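Local coordinates for protein TsrD (PDB 5X7L) that is a SnoaL-like protein of the NTF2 clan from Streptomyces laurentii, built as a helix-backed curved antiparallel sheet and present as a pair of subunits, at residues B[15-20]-B[80-85]; B[34-39]-B[108-113]; B[59-64]-B[100-105]; B[93-98]-B[131-136]. All blocks are in the same frame, centred on the assembly; numbering follows the deposited sequence.

Three of the four contacts join helices, turns or a short strand to one antiparallel sheet, ordered 61-74, 77-88, 101-113, 116-124; contact 4 joins loop 93-98 to the end of helix 126-132. Contact 1 lies nearest the middle, about 6 Å from the centre of the chain, where helix 6-22 meets strand 77-88. Contacts 2 and 3 use the two ends of strand 101-113, their centres about 24 Å apart on opposite sides of the chain's centre. Contact 4 is centred about 11 Å from contact 3. Along the chain contact 1 crosses 2 and 3; contact 4 follows 1 and crosses 2 and 3; contact 3 falls between the segments of contact 2. The chain thus returns to strand 101-113 from several directions.

Contact 1. Residues B[15-20]-B[80-85]; sequences HFLAAY and ARMTFS
Selenium atom SE of Met82, a selenomethionine in this model, sits at the junction of two helix side chains. Phe16 CE2 and Leu17 CD2 each approach Met82 SE to 4.0 Å, and these two touches carry the direct contact. The selenium meets the phenyl ring obliquely, 5.2 Å from its centroid and 74° off the ring normal, in a Met-aromatic arrangement; the two side chains cross at about a right angle. Phe16 reaches the strand because its CG stands anti to the backbone N (chi1 -176°), which sends the ring from the helix toward the sheet. On one face of that ring lies Tyr20 CE1, 3.5 Å above the plane and offset toward the rim. This is the helix-on-sheet core of the NTF2-like fold, with helix 6-22 laid across the concave face of the sheet, here at strand 77-88. Phe110 meets the Phe16 ring edge-to-face, and Met50 of helix 47-60 also packs on Phe16. Phe16 and Met82 are buried; the solvent side is that of Leu17, partly exposed, which offers a single methyl to the selenium. Tyr20 and Phe84 stand farther back, neither coming within 4.5 Å of the opposite segment. Beyond the strand, on the side turned from the helix, Arg81 is partly exposed and forms a cation-pi contact with Trp121 of the second subunit, while Thr83 OG1 hydrogen-bonds Asp69.

Contact 2. Residues B[34-39]-B[108-113]; sequences PEYRHP and DIFLIE. With IPA (isopropyl alcohol), chain G.
Arg37 and Glu113 join two parts of the NTF2-like fold, the short 36-37 strand and the end of the long strand 101-113, through a two-pronged salt bridge. From CB, which points toward the long strand, the Arg37 chain runs through CG and CD without touching it, and a bend at chi3 (-63°) turns the guanidinium to the carboxylate. CZ faces both carboxylate oxygens, and the two terminal nitrogens take one oxygen each. NH1 donates to Glu113 OE1 at 3.0 Å, nearly straight at 169° and on the syn side. NH2 donates to Glu113 OE2 at 2.9 Å, a more bent bond that arrives from above the carboxylate plane. The two flat groups are 41° apart, so the pair is twisted rather than coplanar. NH2 also bonds Gln119 OE1 of strand 116-124, and Leu111 CD2 lies 3.6 Å from Arg37 NH2 at the guanidinium edge. Deeper in, the Tyr36 ring crosses Phe110 at about a right angle; its hydroxyl is hydrogen-bonded to His120 ND1 and meets the Phe110 edge, Tyr36 OH to Phe110 CE1 3.7 Å. An isopropyl alcohol, probably from the crystallisation liquor, lies beside this ring, with C1 4.0 Å from Phe110 CE1, and its O2 donates a hydrogen bond to Asp108 OD2 at 2.6 Å.

Contact 3. Residues B[59-64]-B[100-105]; sequences STVEDL and RRFSVG
Where helix 47-60 ends and strand 61-74 begins, the chain meets the start of strand 101-113 through a buried apolar pair and an exposed ionic one. Val61, the first residue after the helix to leave helical backbone angles, presents both methyls to the far end of the Phe102 ring. Its CG1 is 3.9 Å from Phe102 CZ, and Val61 CG2 is 4.0 Å from the same Phe102 CZ, so the ring end sits against the fork of the valine. The two side chains cross at about a right angle, and the valine comes to the ring obliquely. Phe102 gets there with CG between the backbone N and the carbonyl carbon (chi1 65°), from where the ring extends to Val61. This pair is part of the apolar core on the sheet of the NTF2-like fold: Phe84 of strand 77-88 meets the same ring with planes at about 60°, and Leu129 of helix 126-132 packs on it too. Toward solvent, Asp63 and Arg101 form a single-pronged salt bridge. Arg101 NH1 donates to Asp63 OD2 at 2.9 Å with a bent N-H...O angle of 137°, using the anti lone pair of the oxygen, and the acceptor lies out of the guanidinium plane. Bends at chi2 and chi3 curl the arginine chain round toward the aspartate. A water extends the link: it accepts from Arg101 NH2 at 2.8 Å, near the guanidinium plane, and donates to Asp63 O at 2.7 Å.

Contact 4. Residues B[93-98]-B[131-136]; sequences LGIPAS and RQLGAL
Ile95 lays its CG2 methyl against two residues just past the end of helix 126-132. Ile95 CG2 is 4.0 Å from Leu133 CB and equally 4.0 Å from Ala135 CB, touching both at once, while farther out Ile95 CD1 comes to 4.2 Å from Leu133 CD1. The isoleucine and leucine side chains cross at about a right angle. With CG2 anti to the backbone N and CG1 beside it (chi1 -54°), the branched side chain meets the helix end with one methyl close in and the other farther along the leucine. Leu133 also packs on Phe102 of strand 101-113, which continues the apolar layer inward. The helix end is a Schellman motif: Gly134, at positive phi, is its C-prime residue, Ala135 N turns back to His130 O, and Gly134 N makes a weak bond to Arg131 O. That turn places Leu133 and Ala135 beside segment 93-98, in the loop between strands 77-88 and 101-113. Farther along the loop, Ser98 packs over the leucine, its CB 3.3 Å from Leu133 O and its OG 3.5 Å from Leu133 CD2. The serine hydroxyl finds its polar partners elsewhere, in Gln88 OE1 and Arg100 N. One water bridges the backbones, donating to Pro96 O at 2.9 Å and to Leu133 O at 3.0 Å. With no direct hydrogen bond between the segments, the loop is held to the helix end mainly by apolar contact, supplemented by a water that donates to both carbonyl oxygens.

Contact 1. Residues B[15-20]-B[80-85]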
loop_
_atom_site.group_PDB
_atom_site.type_symbol
_atom_site.label_atom_id
_atom_site.label_comp_id
_atom_site.label_asym_id
_atom_site.label_seq_id
_atom_site.Cartn_x
_atom_site.Cartn_y
_atom_site.Cartn_z
ATOM N N HIS B 15 8.524 14.538 -11.545
ATOM C CA HIS B 15 9.959 14.344 -11.373
ATOM C C HIS B 15 10.283 12.979 -10.780
ATOM O O HIS B 15 11.234 12.328 -11.207
ATOM C CB HIS B 15 10.555 15.444 -10.499
ATOM C CG HIS B 15 10.744 16.741 -11.216
ATOM N ND1 HIS B 15 11.674 16.905 -12.219
ATOM C CD2 HIS B 15 10.128 17.938 -11.077
ATOM C CE1 HIS B 15 11.627 18.147 -12.666
ATOM N NE2 HIS B 15 10.696 18.795 -11.989
ATOM N N PHE B 16 9.497 12.550 -9.797
ATOM C CA PHE B 16 9.716 11.250 -9.167
ATOM C C PHE B 16 9.628 10.135 -10.210
ATOM O O PHE B 16 10.513 9.285 -10.307
ATOM C CB PHE B 16 8.702 11.023 -8.044
ATOM C CG PHE B 16 8.908 9.744 -7.284
ATOM C CD1 PHE B 16 9.838 9.676 -6.255
ATOM C CD2 PHE B 16 8.170 8.611 -7.590
ATOM C CE1 PHE B 16 10.027 8.499 -5.548
ATOM C CE2 PHE B 16 8.356 7.434 -6.889
ATOM C CZ PHE B 16 9.286 7.376 -5.867
ATOM N N LEU B 17 8.565 10.157 -11.008
ATOM C CA LEU B 17 8.369 9.148 -12.044
ATOM C C LEU B 17 9.498 9.180 -13.073
ATOM O O LEU B 17 9.994 8.130 -13.489
ATOM C CB LEU B 17 7.024 9.347 -12.741
ATOM C CG LEU B 17 5.775 9.200 -11.867
ATOM C CD1 LEU B 17 4.561 9.707 -12.628
ATOM C CD2 LEU B 17 5.569 7.765 -11.402
ATOM N N ALA B 18 9.905 10.382 -13.473
ATOM C CA ALA B 18 10.944 10.538 -14.490
ATOM C C ALA B 18 12.293 9.984 -14.022
ATOM O O ALA B 18 13.057 9.451 -14.823
ATOM C CB ALA B 18 11.081 11.997 -14.894
ATOM N N ALA B 19 12.590 10.106 -12.730
ATOM C CA ALA B 19 13.844 9.572 -12.190
ATOM C C ALA B 19 13.970 8.082 -12.500
ATOM O O ALA B 19 15.017 7.614 -12.952
ATOM C CB ALA B 19 13.929 9.806 -10.690
ATOM N N TYR B 20 12.893 7.344 -12.255
ATOM C CA TYR B 20 12.873 5.907 -12.504
ATOM C C TYR B 20 12.798 5.584 -13.991
ATOM O O TYR B 20 13.577 4.776 -14.493
ATOM C CB TYR B 20 11.701 5.250 -11.771
ATOM C CG TYR B 20 11.900 5.192 -10.277
ATOM C CD1 TYR B 20 11.571 6.277 -9.474
ATOM C CD2 TYR B 20 12.427 4.054 -9.663
ATOM C CE1 TYR B 20 11.759 6.239 -8.103
ATOM C CE2 TYR B 20 12.614 4.007 -8.285
ATOM C CZ TYR B 20 12.277 5.105 -7.513
ATOM O OH TYR B 20 12.452 5.077 -6.147
ATOM N N ALA B 80 0.664 8.256 -3.597
ATOM C CA ALA B 80 0.772 7.849 -4.993
ATOM C C ALA B 80 0.565 6.346 -5.115
ATOM O O ALA B 80 1.339 5.562 -4.562
ATOM C CB ALA B 80 2.132 8.245 -5.553
ATOM N N ARG B 81 -0.492 5.950 -5.820
ATOM C CA ARG B 81 -0.680 4.554 -6.190
ATOM C C ARG B 81 -0.077 4.370 -7.573
ATOM O O ARG B 81 -0.419 5.106 -8.502
ATOM C CB ARG B 81 -2.159 4.167 -6.193
ATOM C CG ARG B 81 -2.387 2.711 -6.570
ATOM C CD ARG B 81 -3.783 2.222 -6.248
ATOM N NE ARG B 81 -4.824 2.885 -7.029
ATOM C CZ ARG B 81 -5.204 2.523 -8.253
ATOM N NH1 ARG B 81 -4.611 1.508 -8.876
ATOM N NH2 ARG B 81 -6.182 3.185 -8.865
HETATM N N MSE B 82 0.820 3.396 -7.710
HETATM C CA MSE B 82 1.612 3.240 -8.926
HETATM C C MSE B 82 1.681 1.796 -9.369
HETATM O O MSE B 82 1.383 0.874 -8.600
HETATM C CB MSE B 82 3.027 3.784 -8.698
HETATM C CG MSE B 82 3.031 5.294 -8.481
HETATM SE SE MSE B 82 4.773 5.995 -7.954
HETATM C CE MSE B 82 4.715 5.450 -6.086
ATOM N N THR B 83 2.068 1.615 -10.629
ATOM C CA THR B 83 2.335 0.308 -11.211
ATOM C C THR B 83 3.789 0.285 -11.675
ATOM O O THR B 83 4.244 1.204 -12.358
ATOM C CB THR B 83 1.390 0.011 -12.389
ATOM O OG1 THR B 83 0.043 -0.034 -11.911
ATOM C CG2 THR B 83 1.726 -1.327 -13.031
ATOM N N PHE B 84 4.500 -0.774 -11.301
ATOM C CA PHE B 84 5.932 -0.920 -11.538
ATOM C C PHE B 84 6.150 -2.190 -12.348
ATOM O O PHE B 84 5.762 -3.278 -11.912
ATOM C CB PHE B 84 6.645 -0.987 -10.186
ATOM C CG PHE B 84 8.131 -1.196 -10.261
ATOM C CD1 PHE B 84 8.935 -0.362 -11.022
ATOM C CD2 PHE B 84 8.733 -2.195 -9.507
ATOM C CE1 PHE B 84 10.307 -0.547 -11.056
ATOM C CE2 PHE B 84 10.103 -2.383 -9.536
ATOM C CZ PHE B 84 10.891 -1.560 -10.313
ATOM N N SER B 85 6.742 -2.056 -13.532
ATOM C CA SER B 85 6.910 -3.201 -14.422
ATOM C C SER B 85 8.251 -3.154 -15.135
ATOM O O SER B 85 8.926 -2.123 -15.160
ATOM C CB SER B 85 5.775 -3.262 -15.450
ATOM O OG SER B 85 5.809 -2.143 -16.318
#

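Contact 2. Residues B[34-39]-B[108-113]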
loop_
_atom_site.group_PDB
_atom_site.type_symbol
_atom_site.label_atom_id
_atom_site.label_comp_id
_atom_site.label_asym_id
_atom_site.label_seq_id
_atom_site.Cartn_x
_atom_site.Cartn_y
_atom_site.Cartn_z
ATOM N N PRO B 34 17.019 16.928 0.414
ATOM C CA PRO B 34 18.408 16.466 0.534
ATOM C C PRO B 34 18.663 15.621 1.789
ATOM O O PRO B 34 19.555 14.776 1.788
ATOM C CB PRO B 34 19.209 17.774 0.583
ATOM C CG PRO B 34 18.366 18.748 -0.160
ATOM C CD PRO B 34 16.946 18.384 0.194
ATOM N N GLU B 35 17.871 15.841 2.833
ATOM C CA GLU B 35 17.986 15.088 4.083
ATOM C C GLU B 35 16.902 14.010 4.182
ATOM O O GLU B 35 16.408 13.706 5.271
ATOM C CB GLU B 35 17.916 16.036 5.283
ATOM C CG GLU B 35 19.008 17.098 5.267
ATOM C CD GLU B 35 18.940 18.027 6.461
ATOM O OE1 GLU B 35 17.973 18.810 6.556
ATOM O OE2 GLU B 35 19.859 17.977 7.302
ATOM N N TYR B 36 16.554 13.430 3.034
ATOM C CA TYR B 36 15.555 12.369 2.946
ATOM C C TYR B 36 15.786 11.276 3.983
ATOM O O TYR B 36 16.925 10.871 4.222
ATOM C CB TYR B 36 15.570 11.741 1.550
ATOM C CG TYR B 36 14.300 10.993 1.249
ATOM C CD1 TYR B 36 13.187 11.666 0.770
ATOM C CD2 TYR B 36 14.195 9.624 1.472
ATOM C CE1 TYR B 36 12.004 11.004 0.513
ATOM C CE2 TYR B 36 13.012 8.949 1.210
ATOM C CZ TYR B 36 11.921 9.649 0.729
ATOM O OH TYR B 36 10.737 9.007 0.464
ATOM N N ARG B 37 14.699 10.793 4.578
ATOM C CA ARG B 37 14.782 9.785 5.628
ATOM C C ARG B 37 14.126 8.486 5.174
ATOM O O ARG B 37 12.937 8.272 5.395
ATOM C CB ARG B 37 14.114 10.296 6.911
ATOM C CG ARG B 37 14.663 11.624 7.418
ATOM C CD ARG B 37 13.979 12.079 8.701
ATOM N NE ARG B 37 12.550 12.338 8.524
ATOM C CZ ARG B 37 12.017 13.507 8.169
ATOM N NH1 ARG B 37 12.785 14.563 7.925
ATOM N NH2 ARG B 37 10.701 13.622 8.050
ATOM N N HIS B 38 14.898 7.619 4.527
ATOM C CA HIS B 38 14.375 6.322 4.108
ATOM C C HIS B 38 14.056 5.483 5.352
ATOM O O HIS B 38 14.858 5.442 6.289
ATOM C CB HIS B 38 15.382 5.596 3.216
ATOM C CG HIS B 38 14.791 4.466 2.437
ATOM N ND1 HIS B 38 14.356 3.301 3.028
ATOM C CD2 HIS B 38 14.568 4.321 1.110
ATOM C CE1 HIS B 38 13.884 2.487 2.102
ATOM N NE2 HIS B 38 14.001 3.082 0.928
ATOM N N PRO B 39 12.886 4.816 5.378
ATOM C CA PRO B 39 12.503 4.039 6.569
ATOM C C PRO B 39 13.376 2.810 6.861
ATOM O O PRO B 39 13.349 2.305 7.980
ATOM C CB PRO B 39 11.066 3.603 6.256
ATOM C CG PRO B 39 10.958 3.664 4.772
ATOM C CD PRO B 39 11.808 4.833 4.374
ATOM N N ASP B 108 2.761 4.509 -2.215
ATOM C CA ASP B 108 3.682 5.298 -1.397
ATOM C C ASP B 108 2.943 6.467 -0.772
ATOM O O ASP B 108 2.210 7.178 -1.463
ATOM C CB ASP B 108 4.826 5.877 -2.238
ATOM C CG ASP B 108 5.814 4.833 -2.716
ATOM O OD1 ASP B 108 5.688 3.643 -2.368
ATOM O OD2 ASP B 108 6.736 5.223 -3.458
ATOM N N ILE B 109 3.155 6.671 0.524
ATOM C CA ILE B 109 2.702 7.874 1.206
ATOM C C ILE B 109 3.934 8.705 1.521
ATOM O O ILE B 109 4.826 8.241 2.224
ATOM C CB ILE B 109 1.941 7.552 2.503
ATOM C CG1 ILE B 109 0.733 6.661 2.198
ATOM C CG2 ILE B 109 1.516 8.840 3.199
ATOM C CD1 ILE B 109 -0.005 6.176 3.423
ATOM N N PHE B 110 3.982 9.925 0.992
ATOM C CA PHE B 110 5.101 10.833 1.218
ATOM C C PHE B 110 4.730 11.938 2.194
ATOM O O PHE B 110 3.633 12.494 2.132
ATOM C CB PHE B 110 5.539 11.497 -0.084
ATOM C CG PHE B 110 6.083 10.552 -1.112
ATOM C CD1 PHE B 110 7.371 10.046 -0.999
ATOM C CD2 PHE B 110 5.322 10.197 -2.216
ATOM C CE1 PHE B 110 7.884 9.190 -1.959
ATOM C CE2 PHE B 110 5.831 9.337 -3.178
ATOM C CZ PHE B 110 7.113 8.836 -3.050
ATOM N N LEU B 111 5.669 12.254 3.081
ATOM C CA LEU B 111 5.603 13.438 3.929
ATOM C C LEU B 111 6.342 14.581 3.239
ATOM O O LEU B 111 7.488 14.420 2.822
ATOM C CB LEU B 111 6.239 13.150 5.290
ATOM C CG LEU B 111 6.320 14.300 6.299
ATOM C CD1 LEU B 111 4.933 14.727 6.754
ATOM C CD2 LEU B 111 7.183 13.892 7.489
ATOM N N ILE B 112 5.684 15.732 3.128
ATOM C CA ILE B 112 6.264 16.910 2.489
ATOM C C ILE B 112 6.851 17.853 3.540
ATOM O O ILE B 112 6.148 18.285 4.453
ATOM C CB ILE B 112 5.206 17.656 1.645
ATOM C CG1 ILE B 112 4.624 16.723 0.577
ATOM C CG2 ILE B 112 5.805 18.903 1.002
ATOM C CD1 ILE B 112 3.312 17.200 -0.008
ATOM N N GLU B 113 8.141 18.154 3.398
ATOM C CA GLU B 113 8.838 19.131 4.235
ATOM C C GLU B 113 9.648 20.039 3.336
ATOM O O GLU B 113 10.325 19.564 2.425
ATOM C CB GLU B 113 9.782 18.453 5.227
ATOM C CG GLU B 113 9.085 17.664 6.316
ATOM C CD GLU B 113 10.050 16.931 7.233
ATOM O OE1 GLU B 113 11.275 16.951 6.979
ATOM O OE2 GLU B 113 9.575 16.320 8.209
HETATM C C1 IPA G . 9.733 5.705 -2.300
HETATM C C2 IPA G . 10.024 4.383 -3.000
HETATM C C3 IPA G . 10.119 3.248 -1.988
HETATM O O2 IPA G . 8.981 4.094 -3.924
#

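Contact 3. Residues B[59-64]-B[100-105]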
loop_
_atom_site.group_PDB
_atom_site.type_symbol
_atom_site.label_atom_id
_atom_site.label_comp_id
_atom_site.label_asym_id
_atom_site.label_seq_id
_atom_site.Cartn_x
_atom_site.Cartn_y
_atom_site.Cartn_z
ATOM N N SER B 59 20.126 -0.944 -13.280
ATOM C CA SER B 59 21.017 -2.058 -13.592
ATOM C C SER B 59 20.342 -3.431 -13.514
ATOM O O SER B 59 20.811 -4.381 -14.141
ATOM C CB SER B 59 22.233 -2.033 -12.662
ATOM O OG SER B 59 21.857 -2.273 -11.318
ATOM N N THR B 60 19.252 -3.541 -12.757
ATOM C CA THR B 60 18.622 -4.845 -12.521
ATOM C C THR B 60 17.297 -5.051 -13.263
ATOM O O THR B 60 16.765 -6.162 -13.279
ATOM C CB THR B 60 18.383 -5.078 -11.018
ATOM O OG1 THR B 60 17.508 -4.064 -10.508
ATOM C CG2 THR B 60 19.703 -5.049 -10.255
ATOM N N VAL B 61 16.772 -3.985 -13.862
ATOM C CA VAL B 61 15.516 -4.049 -14.598
ATOM C C VAL B 61 15.697 -3.445 -15.986
ATOM O O VAL B 61 16.226 -2.343 -16.127
ATOM C CB VAL B 61 14.388 -3.300 -13.861
ATOM C CG1 VAL B 61 13.099 -3.311 -14.679
ATOM C CG2 VAL B 61 14.150 -3.918 -12.493
ATOM N N GLU B 62 15.275 -4.182 -17.007
ATOM C CA GLU B 62 15.197 -3.649 -18.363
ATOM C C GLU B 62 13.756 -3.256 -18.668
ATOM O O GLU B 62 12.823 -3.832 -18.113
ATOM C CB GLU B 62 15.712 -4.670 -19.377
ATOM C CG GLU B 62 17.231 -4.791 -19.354
ATOM C CD GLU B 62 17.777 -5.872 -20.271
ATOM O OE1 GLU B 62 16.984 -6.570 -20.936
ATOM O OE2 GLU B 62 19.014 -6.030 -20.320
ATOM N N ASP B 63 13.584 -2.275 -19.554
ATOM C CA ASP B 63 12.258 -1.776 -19.924
ATOM C C ASP B 63 11.455 -1.363 -18.692
ATOM O O ASP B 63 10.260 -1.631 -18.594
ATOM C CB ASP B 63 11.488 -2.830 -20.734
ATOM C CG ASP B 63 10.197 -2.288 -21.322
ATOM O OD1 ASP B 63 10.184 -1.118 -21.761
ATOM O OD2 ASP B 63 9.188 -3.021 -21.330
ATOM N N LEU B 64 12.123 -0.709 -17.748
ATOM C CA LEU B 64 11.471 -0.276 -16.524
ATOM C C LEU B 64 10.359 0.714 -16.846
ATOM O O LEU B 64 10.552 1.646 -17.632
ATOM C CB LEU B 64 12.486 0.359 -15.571
ATOM C CG LEU B 64 11.992 0.695 -14.159
ATOM C CD1 LEU B 64 13.148 0.632 -13.177
ATOM C CD2 LEU B 64 11.321 2.064 -14.097
ATOM N N ARG B 100 12.598 -12.686 -16.360
ATOM C CA ARG B 100 11.149 -12.647 -16.574
ATOM C C ARG B 100 10.548 -11.253 -16.449
ATOM O O ARG B 100 11.073 -10.393 -15.737
ATOM C CB ARG B 100 10.437 -13.558 -15.575
ATOM C CG ARG B 100 10.748 -15.034 -15.709
ATOM C CD ARG B 100 9.955 -15.821 -14.677
ATOM N NE ARG B 100 10.254 -17.248 -14.701
ATOM C CZ ARG B 100 9.707 -18.137 -13.877
ATOM N N ARG B 101 9.421 -11.057 -17.133
ATOM C CA ARG B 101 8.602 -9.862 -16.978
ATOM C C ARG B 101 7.914 -9.854 -15.622
ATOM O O ARG B 101 7.575 -10.904 -15.075
ATOM C CB ARG B 101 7.518 -9.795 -18.061
ATOM C CG ARG B 101 8.010 -9.662 -19.490
ATOM C CD ARG B 101 8.559 -8.274 -19.783
ATOM N NE ARG B 101 7.633 -7.206 -19.421
ATOM C CZ ARG B 101 7.925 -5.909 -19.485
ATOM N NH1 ARG B 101 9.115 -5.508 -19.919
ATOM N NH2 ARG B 101 7.023 -5.008 -19.121
ATOM N N PHE B 102 7.684 -8.658 -15.101
ATOM C CA PHE B 102 6.870 -8.491 -13.905
ATOM C C PHE B 102 6.054 -7.214 -14.020
ATOM O O PHE B 102 6.411 -6.302 -14.766
ATOM C CB PHE B 102 7.741 -8.446 -12.641
ATOM C CG PHE B 102 8.657 -7.255 -12.579
ATOM C CD1 PHE B 102 9.934 -7.316 -13.119
ATOM C CD2 PHE B 102 8.236 -6.068 -11.991
ATOM C CE1 PHE B 102 10.776 -6.219 -13.071
ATOM C CE2 PHE B 102 9.074 -4.968 -11.944
ATOM C CZ PHE B 102 10.345 -5.043 -12.484
ATOM N N SER B 103 4.958 -7.160 -13.276
ATOM C CA SER B 103 4.180 -5.944 -13.119
ATOM C C SER B 103 3.488 -6.036 -11.772
ATOM O O SER B 103 2.703 -6.959 -11.543
ATOM C CB SER B 103 3.159 -5.782 -14.243
ATOM O OG SER B 103 2.439 -4.572 -14.077
ATOM N N VAL B 104 3.801 -5.101 -10.878
ATOM C CA VAL B 104 3.224 -5.105 -9.536
ATOM C C VAL B 104 2.766 -3.718 -9.125
ATOM O O VAL B 104 3.285 -2.703 -9.593
ATOM C CB VAL B 104 4.215 -5.637 -8.472
ATOM C CG1 VAL B 104 4.502 -7.110 -8.709
ATOM C CG2 VAL B 104 5.502 -4.822 -8.457
ATOM N N GLY B 105 1.797 -3.691 -8.221
ATOM C CA GLY B 105 1.305 -2.444 -7.675
ATOM C C GLY B 105 2.036 -2.052 -6.407
ATOM O O GLY B 105 2.588 -2.893 -5.686
HETATM O O HOH W 1 7.620 -2.298 -18.514
#

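Contact 4. Residues B[93-98]-B[131-136]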
loop_
_atom_site.group_PDB
_atom_site.type_symbol
_atom_site.label_atom_id
_atom_site.label_comp_id
_atom_site.label_asym_id
_atom_site.label_seq_id
_atom_site.Cartn_x
_atom_site.Cartn_y
_atom_site.Cartn_z
ATOM N N LEU B 93 15.681 -7.702 -4.535
ATOM C CA LEU B 93 15.190 -7.987 -3.185
ATOM C C LEU B 93 15.343 -9.459 -2.796
ATOM O O LEU B 93 14.416 -10.073 -2.265
ATOM C CB LEU B 93 13.724 -7.556 -3.061
ATOM C CG LEU B 93 13.435 -6.096 -3.425
ATOM C CD1 LEU B 93 11.936 -5.844 -3.468
ATOM C CD2 LEU B 93 14.115 -5.135 -2.457
ATOM N N GLY B 94 16.515 -10.020 -3.077
ATOM C CA GLY B 94 16.812 -11.403 -2.725
ATOM C C GLY B 94 16.418 -12.436 -3.768
ATOM O O GLY B 94 16.715 -13.618 -3.609
ATOM N N ILE B 95 15.750 -11.994 -4.833
ATOM C CA ILE B 95 15.329 -12.879 -5.918
ATOM C C ILE B 95 16.400 -12.902 -7.005
ATOM O O ILE B 95 16.687 -11.867 -7.602
ATOM C CB ILE B 95 13.998 -12.418 -6.554
ATOM C CG1 ILE B 95 12.906 -12.252 -5.489
ATOM C CG2 ILE B 95 13.558 -13.398 -7.638
ATOM C CD1 ILE B 95 11.692 -11.484 -5.977
ATOM N N PRO B 96 16.993 -14.078 -7.274
ATOM C CA PRO B 96 17.988 -14.160 -8.348
ATOM C C PRO B 96 17.405 -13.772 -9.711
ATOM O O PRO B 96 16.203 -13.924 -9.937
ATOM C CB PRO B 96 18.405 -15.637 -8.333
ATOM C CG PRO B 96 18.079 -16.111 -6.957
ATOM C CD PRO B 96 16.841 -15.361 -6.565
ATOM N N ALA B 97 18.252 -13.269 -10.602
ATOM C CA ALA B 97 17.805 -12.796 -11.914
ATOM C C ALA B 97 17.102 -13.898 -12.709
ATOM O O ALA B 97 17.706 -14.916 -13.041
ATOM C CB ALA B 97 18.981 -12.241 -12.706
ATOM N N SER B 98 15.826 -13.680 -13.017
ATOM C CA SER B 98 14.996 -14.686 -13.684
ATOM C C SER B 98 14.875 -14.480 -15.189
ATOM O O SER B 98 14.478 -15.396 -15.911
ATOM C CB SER B 98 13.590 -14.678 -13.091
ATOM O OG SER B 98 12.924 -13.463 -13.396
ATOM N N ARG B 131 6.162 -14.333 -6.945
ATOM C CA ARG B 131 5.464 -15.315 -7.770
ATOM C C ARG B 131 5.759 -15.125 -9.254
ATOM O O ARG B 131 6.024 -16.091 -9.965
ATOM C CB ARG B 131 3.961 -15.264 -7.503
ATOM C CG ARG B 131 3.592 -16.027 -6.244
ATOM C CD ARG B 131 2.142 -15.849 -5.849
ATOM N NE ARG B 131 1.834 -16.618 -4.645
ATOM C CZ ARG B 131 0.795 -16.391 -3.847
ATOM N NH1 ARG B 131 -0.056 -15.405 -4.111
ATOM N NH2 ARG B 131 0.607 -17.151 -2.774
ATOM N N GLN B 132 5.734 -13.880 -9.715
ATOM C CA GLN B 132 5.987 -13.596 -11.123
ATOM C C GLN B 132 7.425 -13.900 -11.529
ATOM O O GLN B 132 7.677 -14.330 -12.657
ATOM C CB GLN B 132 5.661 -12.141 -11.433
ATOM C CG GLN B 132 4.187 -11.820 -11.320
ATOM C CD GLN B 132 3.930 -10.335 -11.411
ATOM O OE1 GLN B 132 4.648 -9.622 -12.096
ATOM N NE2 GLN B 132 2.914 -9.859 -10.709
ATOM N N LEU B 133 8.365 -13.686 -10.616
ATOM C CA LEU B 133 9.778 -13.880 -10.932
ATOM C C LEU B 133 10.276 -15.286 -10.595
ATOM O O LEU B 133 11.477 -15.555 -10.652
ATOM C CB LEU B 133 10.621 -12.810 -10.236
ATOM C CG LEU B 133 10.309 -11.381 -10.696
ATOM C CD1 LEU B 133 11.195 -10.378 -9.972
ATOM C CD2 LEU B 133 10.444 -11.226 -12.209
ATOM N N GLY B 134 9.345 -16.179 -10.268
ATOM C CA GLY B 134 9.640 -17.602 -10.135
ATOM C C GLY B 134 10.265 -18.017 -8.818
ATOM O O GLY B 134 10.792 -19.123 -8.702
ATOM N N ALA B 135 10.200 -17.137 -7.823
ATOM C CA ALA B 135 10.792 -17.408 -6.514
ATOM C C ALA B 135 9.830 -18.156 -5.594
ATOM O O ALA B 135 10.253 -18.757 -4.606
ATOM C CB ALA B 135 11.239 -16.110 -5.863
ATOM N N LEU B 136 8.543 -18.109 -5.924
ATOM C CA LEU B 136 7.508 -18.785 -5.149
ATOM C C LEU B 136 6.462 -19.398 -6.072
ATOM O O LEU B 136 6.142 -18.822 -7.115
ATOM C CB LEU B 136 6.826 -17.808 -4.188
ATOM C CG LEU B 136 7.681 -17.177 -3.089
ATOM C CD1 LEU B 136 6.855 -16.167 -2.318
ATOM C CD2 LEU B 136 8.236 -18.240 -2.155
HETATM O O HOH W 2 14.281 -16.122 -9.772
#